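Local coordinates for protein Fc fragment of IgE receptor II (Bos taurus, PDB 6PWS) that binds mannose-type sugars through calcium in a C-type carbohydrate-recognition domain and, as CD23, probably also serves as a low-affinity IgE receptor, at residues 47-50 against 51-54; 53-56 against 57-61. All coordinates share one frame; numbering follows the deposited sequence. Where two conformers were deposited one is given.

Interaction 1 of 2, residues 47-50 against 51-54; sequences IHSP and EEQD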
# COMPACT_ATOMS: atom_id res chain seq x y z
N ILE A 47 -1.57 6.45 -1.83
CA ILE A 47 -2.89 6.87 -1.34
C ILE A 47 -2.88 8.38 -1.09
O ILE A 47 -2.04 8.88 -0.32
CB ILE A 47 -3.27 6.12 -0.05
CG1 ILE A 47 -3.13 4.60 -0.23
CG2 ILE A 47 -4.69 6.49 0.38
CD1 ILE A 47 -3.28 3.81 1.06
N HIS A 48 -3.82 9.10 -1.71
CA HIS A 48 -3.76 10.56 -1.74
C HIS A 48 -5.06 11.28 -1.43
O HIS A 48 -5.13 12.51 -1.62
CB HIS A 48 -3.18 11.03 -3.09
CG HIS A 48 -1.75 10.65 -3.25
ND1 HIS A 48 -0.75 11.23 -2.51
CD2 HIS A 48 -1.15 9.69 -4.00
CE1 HIS A 48 0.41 10.68 -2.82
NE2 HIS A 48 0.20 9.75 -3.73
N SER A 49 -6.07 10.59 -0.91
CA SER A 49 -7.30 11.28 -0.54
C SER A 49 -8.11 10.38 0.39
O SER A 49 -7.93 9.16 0.40
CB SER A 49 -8.15 11.60 -1.78
OG SER A 49 -8.66 10.42 -2.38
N PRO A 50 -9.05 10.97 1.13
CA PRO A 50 -9.95 10.14 1.95
C PRO A 50 -10.84 9.24 1.11
O PRO A 50 -11.19 8.14 1.56
CB PRO A 50 -10.74 11.17 2.77
CG PRO A 50 -10.65 12.44 1.99
CD PRO A 50 -9.29 12.41 1.34
N GLU A 51 -11.23 9.67 -0.09
CA GLU A 51 -12.08 8.84 -0.94
C GLU A 51 -11.33 7.60 -1.41
O GLU A 51 -11.88 6.48 -1.43
CB GLU A 51 -12.59 9.66 -2.12
CG GLU A 51 -13.50 10.83 -1.74
CD GLU A 51 -12.77 12.09 -1.25
OE1 GLU A 51 -11.53 12.20 -1.40
OE2 GLU A 51 -13.46 12.97 -0.69
N GLU A 52 -10.07 7.77 -1.80
CA GLU A 52 -9.24 6.64 -2.19
C GLU A 52 -9.01 5.71 -1.00
O GLU A 52 -9.11 4.48 -1.12
CB GLU A 52 -7.93 7.15 -2.77
CG GLU A 52 -7.01 6.06 -3.29
CD GLU A 52 -5.81 6.59 -4.07
OE1 GLU A 52 -5.35 7.72 -3.77
OE2 GLU A 52 -5.35 5.86 -4.97
N GLN A 53 -8.71 6.28 0.17
CA GLN A 53 -8.56 5.45 1.36
C GLN A 53 -9.84 4.67 1.65
O GLN A 53 -9.78 3.50 2.01
CB GLN A 53 -8.15 6.28 2.57
CG GLN A 53 -7.99 5.44 3.83
CD GLN A 53 -6.85 4.44 3.72
OE1 GLN A 53 -5.70 4.83 3.50
NE2 GLN A 53 -7.15 3.16 3.88
N ASP A 54 -11.01 5.31 1.52
CA ASP A 54 -12.27 4.63 1.81
C ASP A 54 -12.45 3.42 0.90
O ASP A 54 -12.88 2.35 1.34
CB ASP A 54 -13.42 5.64 1.65
CG ASP A 54 -14.80 5.01 1.68
OD1 ASP A 54 -15.23 4.60 2.78
OD2 ASP A 54 -15.48 4.96 0.63
O HOH W 1 -6.79 10.05 -4.30
O HOH W 2 -10.93 12.06 -4.14

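Interaction 2 of 2, residues 53-56 against 57-61; sequences QDFL and TKRAN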
# COMPACT_ATOMS: atom_id res chain seq x y z
N GLN A 53 -8.71 6.28 0.17
CA GLN A 53 -8.56 5.45 1.36
C GLN A 53 -9.84 4.67 1.65
O GLN A 53 -9.78 3.50 2.01
CB GLN A 53 -8.15 6.28 2.57
CG GLN A 53 -7.99 5.44 3.83
CD GLN A 53 -6.85 4.44 3.72
OE1 GLN A 53 -5.70 4.83 3.50
NE2 GLN A 53 -7.15 3.16 3.88
N ASP A 54 -11.01 5.31 1.52
CA ASP A 54 -12.27 4.63 1.81
C ASP A 54 -12.45 3.42 0.90
O ASP A 54 -12.88 2.35 1.34
CB ASP A 54 -13.42 5.64 1.65
CG ASP A 54 -14.80 5.01 1.68
OD1 ASP A 54 -15.23 4.60 2.78
OD2 ASP A 54 -15.48 4.96 0.63
N PHE A 55 -12.13 3.58 -0.39
CA PHE A 55 -12.21 2.47 -1.33
C PHE A 55 -11.38 1.29 -0.83
O PHE A 55 -11.82 0.14 -0.86
CB PHE A 55 -11.74 2.95 -2.71
CG PHE A 55 -11.50 1.85 -3.71
CD1 PHE A 55 -10.23 1.33 -3.88
CD2 PHE A 55 -12.54 1.31 -4.47
CE1 PHE A 55 -9.99 0.31 -4.79
CE2 PHE A 55 -12.30 0.28 -5.37
CZ PHE A 55 -11.02 -0.21 -5.53
N LEU A 56 -10.16 1.58 -0.37
CA LEU A 56 -9.23 0.56 0.10
C LEU A 56 -9.67 -0.03 1.44
O LEU A 56 -9.64 -1.26 1.61
CB LEU A 56 -7.82 1.14 0.20
CG LEU A 56 -7.22 1.55 -1.15
CD1 LEU A 56 -5.94 2.33 -0.92
CD2 LEU A 56 -6.97 0.36 -2.05
N THR A 57 -10.04 0.81 2.40
CA THR A 57 -10.48 0.34 3.71
C THR A 57 -11.60 -0.67 3.58
O THR A 57 -11.60 -1.72 4.23
CB THR A 57 -10.94 1.54 4.54
OG1 THR A 57 -9.78 2.30 4.89
CG2 THR A 57 -11.69 1.11 5.81
N LYS A 58 -12.57 -0.37 2.73
CA LYS A 58 -13.73 -1.24 2.62
C LYS A 58 -13.38 -2.61 2.06
O LYS A 58 -14.11 -3.57 2.33
CB LYS A 58 -14.80 -0.55 1.77
CG LYS A 58 -15.41 0.65 2.50
CD LYS A 58 -16.54 1.31 1.72
CE LYS A 58 -16.10 1.71 0.32
NZ LYS A 58 -17.02 2.72 -0.28
N ARG A 59 -12.28 -2.71 1.31
CA ARG A 59 -11.87 -3.90 0.57
C ARG A 59 -10.63 -4.58 1.14
O ARG A 59 -10.16 -5.58 0.56
CB ARG A 59 -11.65 -3.50 -0.89
CG ARG A 59 -12.95 -3.10 -1.58
CD ARG A 59 -12.69 -2.41 -2.89
NE ARG A 59 -13.92 -2.08 -3.61
CZ ARG A 59 -14.71 -1.05 -3.35
NH1 ARG A 59 -14.43 -0.21 -2.35
NH2 ARG A 59 -15.79 -0.86 -4.09
N ALA A 60 -10.09 -4.06 2.23
CA ALA A 60 -8.80 -4.48 2.74
C ALA A 60 -8.86 -5.88 3.36
O ALA A 60 -9.86 -6.30 3.94
CB ALA A 60 -8.30 -3.50 3.79
N ASN A 61 -7.72 -6.56 3.28
CA ASN A 61 -7.56 -7.87 3.90
C ASN A 61 -7.53 -7.71 5.42
O ASN A 61 -6.76 -6.90 5.95
CB ASN A 61 -6.25 -8.48 3.38
CG ASN A 61 -6.08 -9.94 3.75
OD1 ASN A 61 -6.25 -10.31 4.91
ND2 ASN A 61 -5.73 -10.76 2.77

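Interaction 1 of 2, residues 47-50 against 51-54
The backbone N-H of His48 comes to Glu52 OE1 from above the carboxylate plane, 36° out of it, with His48 N to Glu52 OE1 at 2.9 Å; the other oxygen, OE2, is taken by Lys19 and Tyr21. The side chain of Glu51 bends at chi2, which brings its carboxylate back so that OE1 rests against Ser49 CB and Pro50 CG, each 3.5 Å away. The amide oxygen of Gln53 touches Ile47 CD1 at 3.6 Å and also accepts from Trp114. Glu52 reaches the loop because CG lies anti to the backbone N (chi1 -177°) and the chain runs straight on from there. Ser49 carries the turn: its OG, set between backbone N and carbonyl carbon (chi1 68°), accepts from Glu52 N at 3.1 Å, and its carbonyl oxygen accepts from Gln53 N at 3.0 Å. One water bridges Ser49 OG and Glu52 OE1, donating to the carboxylate; a second donates to Glu51 OE1 and reaches Ser49 OG only weakly. Glu52 is buried, whereas Pro50 and Glu51 are exposed. With Ser49 as N-cap and Pro50 in the first turn, this is a capped N-terminus of helix 50-59 in the C-type lectin fold.

Interaction 2 of 2, residues 53-56 against 57-61
Phe55 and Arg59, one turn apart, make the densest part of this contact: the guanidinium flanks the CD2-CE2 rim of the ring, its plane 22° from the ring's, with Arg59 NH1 within 3.2 Å of Phe55 CD2, while Arg59 CD lies over the face as a CH-pi contact, 3.9 Å from the ring centroid. An extended chain from CG to NE carries the guanidinium back along the helix, where NH1 donates to Phe55 O at 3.0 Å, in the carbonyl plane and on a lone pair. This bond, at the guanidinium edge, helps fix the group's rotation beside the ring's rim. Phe55 itself is buried, stacked on Phe16 and set against Tyr21 and Phe23. Gln53, its amide oxygen held by Trp114, donates from NE2 to Thr57 OG1 at 2.9 Å, nearly in the amide plane. The solvent side is looser: in one of its two conformers, exposed Lys58 forms a salt bridge with Asp54, NZ to OD2 2.9 Å, bending at chi3 (-54°) and approaching from above the carboxylate plane. With Phe55 and Leu56 buried and Asp54 and Lys58 exposed, this is an amphipathic helix, 50-59, its buried face against strand 19-25 of the C-type lectin fold.

Interactions 1 and 2 follow one another along helix 50-59, their centres about 9 Å apart, and share Gln53 and Asp54. Interaction 1 joins the incoming loop to the start of the helix, and its chemistry is mostly polar, with a serine cap, a buried carboxylate and bridging waters. Interaction 2 lies within the helix toward its far end and rests on an aromatic ring, charged side chains and a Gln-Thr bond. Each has a buried side and an exposed one; their buried sides meet where Ile47 CD1 packs on Leu56 CD1 at 3.6 Å. None of the residues in either contact belongs to the calcium or mannoside sites.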